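Local coordinates for acyl-CoA dehydrogenase (Thermus thermophilus, PDB 2Z1Q), which probably oxidises saturated acyl-CoA thioesters to their 2,3-dehydroacyl-CoA products, using bound FAD and passing the electrons on to an acceptor, at residues I143-L148 against H189-F194; K179-N184 against S228-V233. All coordinates share one frame; numbering follows the deposited sequence.

Interaction 1: I143-L148 against H189-F194; sequences IAAYCL and HLFTVF. With FAD (flavin-adenine dinucleotide), chain D.
Strands 144-147 and 190-194 run parallel in register, their short axes 4.7 Å apart. Ile143 O takes two donors in its carbonyl plane, His189 N and Leu190 N; Ala145 N donates to Leu190 O and its O accepts from Thr192 N, as Cys147 does with Thr192 O and Phe194 N. Tyr146 leaves the sheet on the face of Leu190 and Thr192, CG anti to its backbone N (chi1 -170°). Past CB, CD1 passes 4.3 Å from Thr192 CB and CD2 lies 3.9 Å from FAD O2; CE1 and CZ then meet Phe194 CE1, at 3.4 and 3.6 Å, and the tip OH stands 3.4 Å from Phe194 CZ. Phe194 points its edge at the Tyr146 ring in an offset edge-to-face pair, planes at 70°, while Leu148 CD1 makes an off-centre CH-pi contact with Phe194. On the other face Cys147 SG makes a sulfur-aromatic contact at the Phe191 ring edge, 3.7 Å from CD1, against which Ala145 CB also packs. Tyr146 O accepts from FAD N3 at 2.8 Å and Leu148 N donates to FAD O2, so the end of this strand binds the flavin pyrimidine within the middle-domain FAD site of acyl-CoA dehydrogenases.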
loop_
_atom_site.group_PDB
_atom_site.type_symbol
_atom_site.label_atom_id
_atom_site.label_comp_id
_atom_site.label_asym_id
_atom_site.label_seq_id
_atom_site.Cartn_x
_atom_site.Cartn_y
_atom_site.Cartn_z
ATOM N N ILE B 143 26.350 -21.839 -4.289
ATOM C CA ILE B 143 25.444 -20.699 -4.211
ATOM C C ILE B 143 26.226 -19.479 -3.750
ATOM O O ILE B 143 27.025 -19.567 -2.818
ATOM C CB ILE B 143 24.288 -20.979 -3.224
ATOM C CG1 ILE B 143 23.517 -22.217 -3.688
ATOM C CG2 ILE B 143 23.335 -19.787 -3.157
ATOM C CD1 ILE B 143 22.448 -22.667 -2.732
ATOM N N ALA B 144 26.005 -18.337 -4.386
ATOM C CA ALA B 144 26.750 -17.148 -4.005
ATOM C C ALA B 144 25.923 -16.134 -3.199
ATOM O O ALA B 144 24.698 -16.109 -3.285
ATOM C CB ALA B 144 27.349 -16.491 -5.261
ATOM N N ALA B 145 26.619 -15.325 -2.400
ATOM C CA ALA B 145 25.990 -14.295 -1.577
ATOM C C ALA B 145 26.784 -13.001 -1.734
ATOM O O ALA B 145 27.982 -13.023 -2.038
ATOM C CB ALA B 145 25.960 -14.720 -0.113
ATOM N N TYR B 146 26.111 -11.881 -1.502
ATOM C CA TYR B 146 26.696 -10.552 -1.646
ATOM C C TYR B 146 26.594 -9.837 -0.303
ATOM O O TYR B 146 25.496 -9.637 0.214
ATOM C CB TYR B 146 25.884 -9.797 -2.695
ATOM C CG TYR B 146 26.455 -8.491 -3.159
ATOM C CD1 TYR B 146 27.564 -8.449 -3.996
ATOM C CD2 TYR B 146 25.828 -7.288 -2.832
ATOM C CE1 TYR B 146 28.034 -7.235 -4.509
ATOM C CE2 TYR B 146 26.280 -6.084 -3.329
ATOM C CZ TYR B 146 27.380 -6.058 -4.168
ATOM O OH TYR B 146 27.812 -4.851 -4.664
ATOM N N CYS B 147 27.733 -9.435 0.243
ATOM C CA CYS B 147 27.752 -8.786 1.543
ATOM C C CYS B 147 28.271 -7.361 1.505
ATOM O O CYS B 147 29.461 -7.108 1.672
ATOM C CB CYS B 147 28.578 -9.624 2.521
ATOM S SG CYS B 147 27.788 -11.098 2.953
ATOM N N LEU B 148 27.348 -6.431 1.314
ATOM C CA LEU B 148 27.685 -5.033 1.235
ATOM C C LEU B 148 27.102 -4.229 2.391
ATOM O O LEU B 148 27.813 -3.501 3.063
ATOM C CB LEU B 148 27.193 -4.474 -0.096
ATOM C CG LEU B 148 27.356 -2.968 -0.285
ATOM C CD1 LEU B 148 28.773 -2.586 0.080
ATOM C CD2 LEU B 148 27.040 -2.571 -1.721
ATOM N N HIS B 189 27.806 -20.766 -0.443
ATOM C CA HIS B 189 29.162 -21.315 -0.373
ATOM C C HIS B 189 30.193 -20.222 -0.602
ATOM O O HIS B 189 31.276 -20.241 -0.013
ATOM C CB HIS B 189 29.350 -22.393 -1.442
ATOM C CG HIS B 189 28.316 -23.471 -1.391
ATOM N ND1 HIS B 189 28.407 -24.540 -0.527
ATOM C CD2 HIS B 189 27.131 -23.603 -2.037
ATOM C CE1 HIS B 189 27.321 -25.281 -0.638
ATOM N NE2 HIS B 189 26.530 -24.736 -1.546
ATOM N N LEU B 190 29.867 -19.275 -1.478
ATOM C CA LEU B 190 30.787 -18.187 -1.780
ATOM C C LEU B 190 30.215 -16.843 -1.335
ATOM O O LEU B 190 29.034 -16.566 -1.524
ATOM C CB LEU B 190 31.094 -18.155 -3.279
ATOM C CG LEU B 190 32.094 -17.095 -3.752
ATOM C CD1 LEU B 190 33.452 -17.342 -3.112
ATOM C CD2 LEU B 190 32.210 -17.148 -5.265
ATOM N N PHE B 191 31.064 -16.003 -0.754
ATOM C CA PHE B 191 30.637 -14.691 -0.269
ATOM C C PHE B 191 31.500 -13.545 -0.802
ATOM O O PHE B 191 32.720 -13.552 -0.631
ATOM C CB PHE B 191 30.686 -14.647 1.273
ATOM C CG PHE B 191 29.573 -15.394 1.953
ATOM C CD1 PHE B 191 28.404 -14.730 2.314
ATOM C CD2 PHE B 191 29.696 -16.750 2.257
ATOM C CE1 PHE B 191 27.374 -15.403 2.969
ATOM C CE2 PHE B 191 28.664 -17.430 2.921
ATOM C CZ PHE B 191 27.506 -16.754 3.273
ATOM N N THR B 192 30.874 -12.555 -1.433
ATOM C CA THR B 192 31.625 -11.387 -1.907
ATOM C C THR B 192 31.423 -10.328 -0.809
ATOM O O THR B 192 30.327 -9.789 -0.650
ATOM C CB THR B 192 31.098 -10.878 -3.289
ATOM O OG1 THR B 192 31.371 -11.860 -4.292
ATOM C CG2 THR B 192 31.786 -9.581 -3.686
ATOM N N VAL B 193 32.472 -10.050 -0.037
ATOM C CA VAL B 193 32.367 -9.093 1.063
ATOM C C VAL B 193 33.116 -7.795 0.830
ATOM O O VAL B 193 34.248 -7.807 0.345
ATOM C CB VAL B 193 32.897 -9.716 2.356
ATOM C CG1 VAL B 193 32.632 -8.789 3.554
ATOM C CG2 VAL B 193 32.267 -11.073 2.543
ATOM N N PHE B 194 32.504 -6.673 1.197
ATOM C CA PHE B 194 33.171 -5.392 1.022
ATOM C C PHE B 194 33.748 -4.882 2.340
ATOM O O PHE B 194 33.084 -4.913 3.382
ATOM C CB PHE B 194 32.204 -4.352 0.426
ATOM C CG PHE B 194 31.776 -4.669 -0.982
ATOM C CD1 PHE B 194 30.943 -5.754 -1.242
ATOM C CD2 PHE B 194 32.228 -3.901 -2.046
ATOM C CE1 PHE B 194 30.568 -6.067 -2.543
ATOM C CE2 PHE B 194 31.851 -4.208 -3.360
ATOM C CZ PHE B 194 31.021 -5.291 -3.605
HETATM P PA FAD D . 17.469 3.256 5.857
HETATM O O1A FAD D . 16.649 2.071 5.874
HETATM O O2A FAD D . 18.958 3.320 6.432
HETATM O O5B FAD D . 17.102 4.338 4.787
HETATM C C5B FAD D . 15.962 5.078 5.221
HETATM C C4B FAD D . 15.911 6.124 4.131
HETATM O O4B FAD D . 16.570 6.021 2.933
HETATM C C3B FAD D . 14.611 7.026 3.927
HETATM O O3B FAD D . 14.558 8.069 4.908
HETATM C C2B FAD D . 15.030 7.468 2.465
HETATM O O2B FAD D . 14.520 8.729 2.020
HETATM C C1B FAD D . 16.476 7.397 2.864
HETATM N N9A FAD D . 17.539 8.049 2.159
HETATM C C8A FAD D . 18.794 7.512 2.114
HETATM N N7A FAD D . 19.587 8.285 1.469
HETATM C C5A FAD D . 18.899 9.361 1.032
HETATM C C6A FAD D . 19.237 10.530 0.285
HETATM N N6A FAD D . 20.532 10.702 -0.159
HETATM N N1A FAD D . 18.251 11.433 0.033
HETATM C C2A FAD D . 17.010 11.273 0.482
HETATM N N3A FAD D . 16.683 10.205 1.183
HETATM C C4A FAD D . 17.556 9.233 1.493
HETATM N N1 FAD D . 22.182 -6.304 1.242
HETATM C C2 FAD D . 23.228 -6.888 0.620
HETATM O O2 FAD D . 24.299 -6.302 0.615
HETATM N N3 FAD D . 23.147 -8.103 0.020
HETATM C C4 FAD D . 21.982 -8.836 0.002
HETATM O O4 FAD D . 21.917 -9.918 -0.528
HETATM C C4X FAD D . 20.796 -8.261 0.684
HETATM N N5 FAD D . 19.620 -8.905 0.759
HETATM C C5X FAD D . 18.564 -8.373 1.428
HETATM C C6 FAD D . 17.325 -9.097 1.560
HETATM C C7 FAD D . 16.266 -8.541 2.298
HETATM C C7M FAD D . 14.975 -9.323 2.453
HETATM C C8 FAD D . 16.402 -7.251 2.902
HETATM C C8M FAD D . 15.289 -6.622 3.711
HETATM C C9 FAD D . 17.578 -6.547 2.772
HETATM C C9A FAD D . 18.683 -7.085 2.045
HETATM N N10 FAD D . 19.893 -6.361 1.962
HETATM C C10 FAD D . 20.980 -6.911 1.312
HETATM C "C1'" FAD D . 19.918 -5.083 2.625
HETATM C "C2'" FAD D . 19.738 -3.867 1.705
HETATM O "O2'" FAD D . 20.828 -3.741 0.803
HETATM C "C3'" FAD D . 19.666 -2.756 2.704
HETATM O "O3'" FAD D . 18.493 -3.000 3.532
HETATM C "C4'" FAD D . 19.502 -1.377 2.128
HETATM O "O4'" FAD D . 20.594 -0.969 1.301
HETATM C "C5'" FAD D . 19.360 -0.576 3.371
HETATM O "O5'" FAD D . 19.131 0.728 3.176
HETATM P P FAD D . 18.742 1.124 4.681
HETATM O O1P FAD D . 17.669 0.193 5.119
HETATM O O2P FAD D . 20.024 0.969 5.671
HETATM O O3P FAD D . 18.196 2.656 4.527
HETATM O O HOH W 1 29.785 -13.958 -4.088
#

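Interaction 2: K179-N184 against S228-V233; sequences KQWISN and SSTRQV. With FAD (flavin-adenine dinucleotide), chain D.
The indole of Trp181 has the methyl carbon C8M of FAD over one face, 3.9 Å above the plane and offset toward the rim, and Thr230 CG2 in plane at its edge, 3.9 Å from CE3. Its CB sits against the flavin itself, 3.4 Å from FAD N10, and Tyr376 of the second subunit meets the indole with ring planes at about 60°. Trp181 stands at the corner of its strand, where a beta bulge shifts the antiparallel register by one. An alanine here would probably loosen the flavin's xylene side and the subunit seam, since the indole touching C8M, Thr230 and Tyr376 would be gone. The amides of Gln180 and Gln232, planes 19° apart, cross with their NE2 atoms 2.8 Å apart, two donors that as modelled form no hydrogen bond. Before the bulge Lys179 and Val233 exchange two backbone bonds; after it Ile182 and Arg231 do the same, but Arg231 N approaches Ile182 O from 40° above the carbonyl plane. Ile182 CG1 packs on Val233 CG2 at 3.6 Å, the two side chains crossing at about a right angle. Asn184 N closes the run on Ser229 O at 2.7 Å. Ser183 donates from OG to FAD N5 at 2.6 Å and from N to FAD O4 at 3.3 Å. A water donates to Ser183 OG and bonds Ser228 OG and Thr230 OG1, which also hydrogen-bonds Lys222 NZ. Hydrogen bonds to N5 and O4 would be expected to draw electron density toward this edge of the flavin and so favour its reduction.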
loop_
_atom_site.group_PDB
_atom_site.type_symbol
_atom_site.label_atom_id
_atom_site.label_comp_id
_atom_site.label_asym_id
_atom_site.label_seq_id
_atom_site.Cartn_x
_atom_site.Cartn_y
_atom_site.Cartn_z
ATOM N N LYS B 179 28.018 -7.594 8.541
ATOM C CA LYS B 179 27.270 -7.330 7.311
ATOM C C LYS B 179 25.808 -7.678 7.611
ATOM O O LYS B 179 25.505 -8.762 8.106
ATOM C CB LYS B 179 27.810 -8.183 6.166
ATOM C CG LYS B 179 29.327 -8.206 6.065
ATOM C CD LYS B 179 29.936 -6.826 5.892
ATOM C CE LYS B 179 29.594 -6.196 4.559
ATOM N NZ LYS B 179 30.220 -4.844 4.422
ATOM N N GLN B 180 24.913 -6.751 7.297
ATOM C CA GLN B 180 23.492 -6.891 7.583
ATOM C C GLN B 180 22.586 -7.304 6.423
ATOM O O GLN B 180 22.731 -6.816 5.295
ATOM C CB GLN B 180 22.983 -5.558 8.147
ATOM C CG GLN B 180 21.619 -5.642 8.797
ATOM C CD GLN B 180 21.689 -6.177 10.210
ATOM O OE1 GLN B 180 21.639 -5.419 11.178
ATOM N NE2 GLN B 180 21.820 -7.492 10.338
ATOM N N TRP B 181 21.629 -8.184 6.720
ATOM C CA TRP B 181 20.650 -8.660 5.738
ATOM C C TRP B 181 21.268 -9.377 4.528
ATOM O O TRP B 181 21.071 -8.933 3.409
ATOM C CB TRP B 181 19.821 -7.480 5.187
ATOM C CG TRP B 181 18.950 -6.687 6.149
ATOM C CD1 TRP B 181 19.111 -5.372 6.506
ATOM C CD2 TRP B 181 17.755 -7.133 6.805
ATOM N NE1 TRP B 181 18.094 -4.977 7.339
ATOM C CE2 TRP B 181 17.247 -6.035 7.540
ATOM C CE3 TRP B 181 17.063 -8.352 6.842
ATOM C CZ2 TRP B 181 16.080 -6.121 8.302
ATOM C CZ3 TRP B 181 15.899 -8.436 7.605
ATOM C CH2 TRP B 181 15.422 -7.325 8.323
ATOM N N ILE B 182 21.987 -10.475 4.722
ATOM C CA ILE B 182 22.595 -11.158 3.572
ATOM C C ILE B 182 21.716 -12.270 3.007
ATOM O O ILE B 182 21.526 -13.295 3.649
ATOM C CB ILE B 182 23.970 -11.751 3.955
ATOM C CG1 ILE B 182 24.978 -10.630 4.107
ATOM C CG2 ILE B 182 24.475 -12.699 2.889
ATOM C CD1 ILE B 182 24.713 -9.750 5.262
ATOM N N SER B 183 21.177 -12.063 1.809
ATOM C CA SER B 183 20.347 -13.100 1.183
ATOM C C SER B 183 21.215 -14.317 0.862
ATOM O O SER B 183 22.371 -14.165 0.453
ATOM C CB SER B 183 19.718 -12.583 -0.129
ATOM O OG SER B 183 19.008 -11.375 0.055
ATOM N N ASN B 184 20.652 -15.509 1.052
ATOM C CA ASN B 184 21.340 -16.778 0.782
ATOM C C ASN B 184 22.405 -17.150 1.821
ATOM O O ASN B 184 23.036 -18.213 1.730
ATOM C CB ASN B 184 22.000 -16.744 -0.618
ATOM C CG ASN B 184 20.982 -16.721 -1.775
ATOM O OD1 ASN B 184 21.349 -16.436 -2.914
ATOM N ND2 ASN B 184 19.723 -17.026 -1.491
ATOM N N SER B 228 12.900 -16.977 1.426
ATOM C CA SER B 228 14.273 -16.560 1.167
ATOM C C SER B 228 15.094 -16.571 2.450
ATOM O O SER B 228 14.574 -16.291 3.536
ATOM C CB SER B 228 14.299 -15.153 0.540
ATOM O OG SER B 228 15.627 -14.729 0.267
ATOM N N SER B 229 16.374 -16.918 2.317
ATOM C CA SER B 229 17.274 -16.947 3.473
ATOM C C SER B 229 17.927 -15.600 3.596
ATOM O O SER B 229 18.512 -15.100 2.625
ATOM C CB SER B 229 18.381 -17.993 3.326
ATOM O OG SER B 229 19.472 -17.681 4.197
ATOM N N THR B 230 17.837 -15.023 4.790
ATOM C CA THR B 230 18.454 -13.737 5.063
ATOM C C THR B 230 19.027 -13.774 6.479
ATOM O O THR B 230 18.303 -13.936 7.463
ATOM C CB THR B 230 17.436 -12.577 4.947
ATOM O OG1 THR B 230 16.478 -12.864 3.923
ATOM C CG2 THR B 230 18.157 -11.294 4.574
ATOM N N ARG B 231 20.339 -13.639 6.584
ATOM C CA ARG B 231 20.992 -13.680 7.881
ATOM C C ARG B 231 22.040 -12.599 7.969
ATOM O O ARG B 231 22.434 -11.997 6.972
ATOM C CB ARG B 231 21.675 -15.039 8.110
ATOM C CG ARG B 231 20.751 -16.235 8.335
ATOM C CD ARG B 231 21.513 -17.546 8.096
ATOM N NE ARG B 231 20.736 -18.737 8.441
ATOM C CZ ARG B 231 20.777 -19.348 9.623
ATOM N NH1 ARG B 231 21.560 -18.883 10.594
ATOM N NH2 ARG B 231 20.038 -20.430 9.834
ATOM N N GLN B 232 22.503 -12.357 9.182
ATOM C CA GLN B 232 23.535 -11.373 9.410
ATOM C C GLN B 232 24.842 -12.154 9.309
ATOM O O GLN B 232 24.938 -13.272 9.816
ATOM C CB GLN B 232 23.368 -10.788 10.801
ATOM C CG GLN B 232 24.223 -9.611 11.087
ATOM C CD GLN B 232 24.007 -9.107 12.488
ATOM O OE1 GLN B 232 24.331 -9.788 13.457
ATOM N NE2 GLN B 232 23.452 -7.907 12.607
ATOM N N VAL B 233 25.830 -11.597 8.617
ATOM C CA VAL B 233 27.117 -12.272 8.490
ATOM C C VAL B 233 28.143 -11.545 9.351
ATOM O O VAL B 233 28.367 -10.348 9.179
ATOM C CB VAL B 233 27.603 -12.314 7.013
ATOM C CG1 VAL B 233 28.984 -12.946 6.937
ATOM C CG2 VAL B 233 26.625 -13.117 6.166
HETATM P PA FAD D . 17.469 3.256 5.857
HETATM O O1A FAD D . 16.649 2.071 5.874
HETATM O O2A FAD D . 18.958 3.320 6.432
HETATM O O5B FAD D . 17.102 4.338 4.787
HETATM C C5B FAD D . 15.962 5.078 5.221
HETATM C C4B FAD D . 15.911 6.124 4.131
HETATM O O4B FAD D . 16.570 6.021 2.933
HETATM C C3B FAD D . 14.611 7.026 3.927
HETATM O O3B FAD D . 14.558 8.069 4.908
HETATM C C2B FAD D . 15.030 7.468 2.465
HETATM O O2B FAD D . 14.520 8.729 2.020
HETATM C C1B FAD D . 16.476 7.397 2.864
HETATM N N9A FAD D . 17.539 8.049 2.159
HETATM C C8A FAD D . 18.794 7.512 2.114
HETATM N N7A FAD D . 19.587 8.285 1.469
HETATM C C5A FAD D . 18.899 9.361 1.032
HETATM C C6A FAD D . 19.237 10.530 0.285
HETATM N N6A FAD D . 20.532 10.702 -0.159
HETATM N N1A FAD D . 18.251 11.433 0.033
HETATM C C2A FAD D . 17.010 11.273 0.482
HETATM N N3A FAD D . 16.683 10.205 1.183
HETATM C C4A FAD D . 17.556 9.233 1.493
HETATM N N1 FAD D . 22.182 -6.304 1.242
HETATM C C2 FAD D . 23.228 -6.888 0.620
HETATM O O2 FAD D . 24.299 -6.302 0.615
HETATM N N3 FAD D . 23.147 -8.103 0.020
HETATM C C4 FAD D . 21.982 -8.836 0.002
HETATM O O4 FAD D . 21.917 -9.918 -0.528
HETATM C C4X FAD D . 20.796 -8.261 0.684
HETATM N N5 FAD D . 19.620 -8.905 0.759
HETATM C C5X FAD D . 18.564 -8.373 1.428
HETATM C C6 FAD D . 17.325 -9.097 1.560
HETATM C C7 FAD D . 16.266 -8.541 2.298
HETATM C C7M FAD D . 14.975 -9.323 2.453
HETATM C C8 FAD D . 16.402 -7.251 2.902
HETATM C C8M FAD D . 15.289 -6.622 3.711
HETATM C C9 FAD D . 17.578 -6.547 2.772
HETATM C C9A FAD D . 18.683 -7.085 2.045
HETATM N N10 FAD D . 19.893 -6.361 1.962
HETATM C C10 FAD D . 20.980 -6.911 1.312
HETATM C "C1'" FAD D . 19.918 -5.083 2.625
HETATM C "C2'" FAD D . 19.738 -3.867 1.705
HETATM O "O2'" FAD D . 20.828 -3.741 0.803
HETATM C "C3'" FAD D . 19.666 -2.756 2.704
HETATM O "O3'" FAD D . 18.493 -3.000 3.532
HETATM C "C4'" FAD D . 19.502 -1.377 2.128
HETATM O "O4'" FAD D . 20.594 -0.969 1.301
HETATM C "C5'" FAD D . 19.360 -0.576 3.371
HETATM O "O5'" FAD D . 19.131 0.728 3.176
HETATM P P FAD D . 18.742 1.124 4.681
HETATM O O1P FAD D . 17.669 0.193 5.119
HETATM O O2P FAD D . 20.024 0.969 5.671
HETATM O O3P FAD D . 18.196 2.656 4.527
HETATM O O HOH W 2 16.972 -12.281 1.065
#

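How the interactions relate
Interactions 1 and 2 lie with centres 10 Å apart in one mixed beta-sheet of the middle domain, and their segments alternate along the chain: 143-148, 179-184, 189-194, 228-233. Strand 172-183 leads into strand 190-197, the next in the chain, which connects the two pairings. Lys179 joins them: its NZ probably hydrogen-bonds Leu148 O and Phe194 O and forms a salt bridge with Glu150. Ile182 CG1 packs against Cys147 SG. Interaction 1 holds the N3 and O2 side of the flavin and interaction 2 its N5 and O4 side, so the isoalloxazine is fixed by two strands that touch through their side chains, with Arg289 and Gly375 of the second subunit also hydrogen-bonding the FAD.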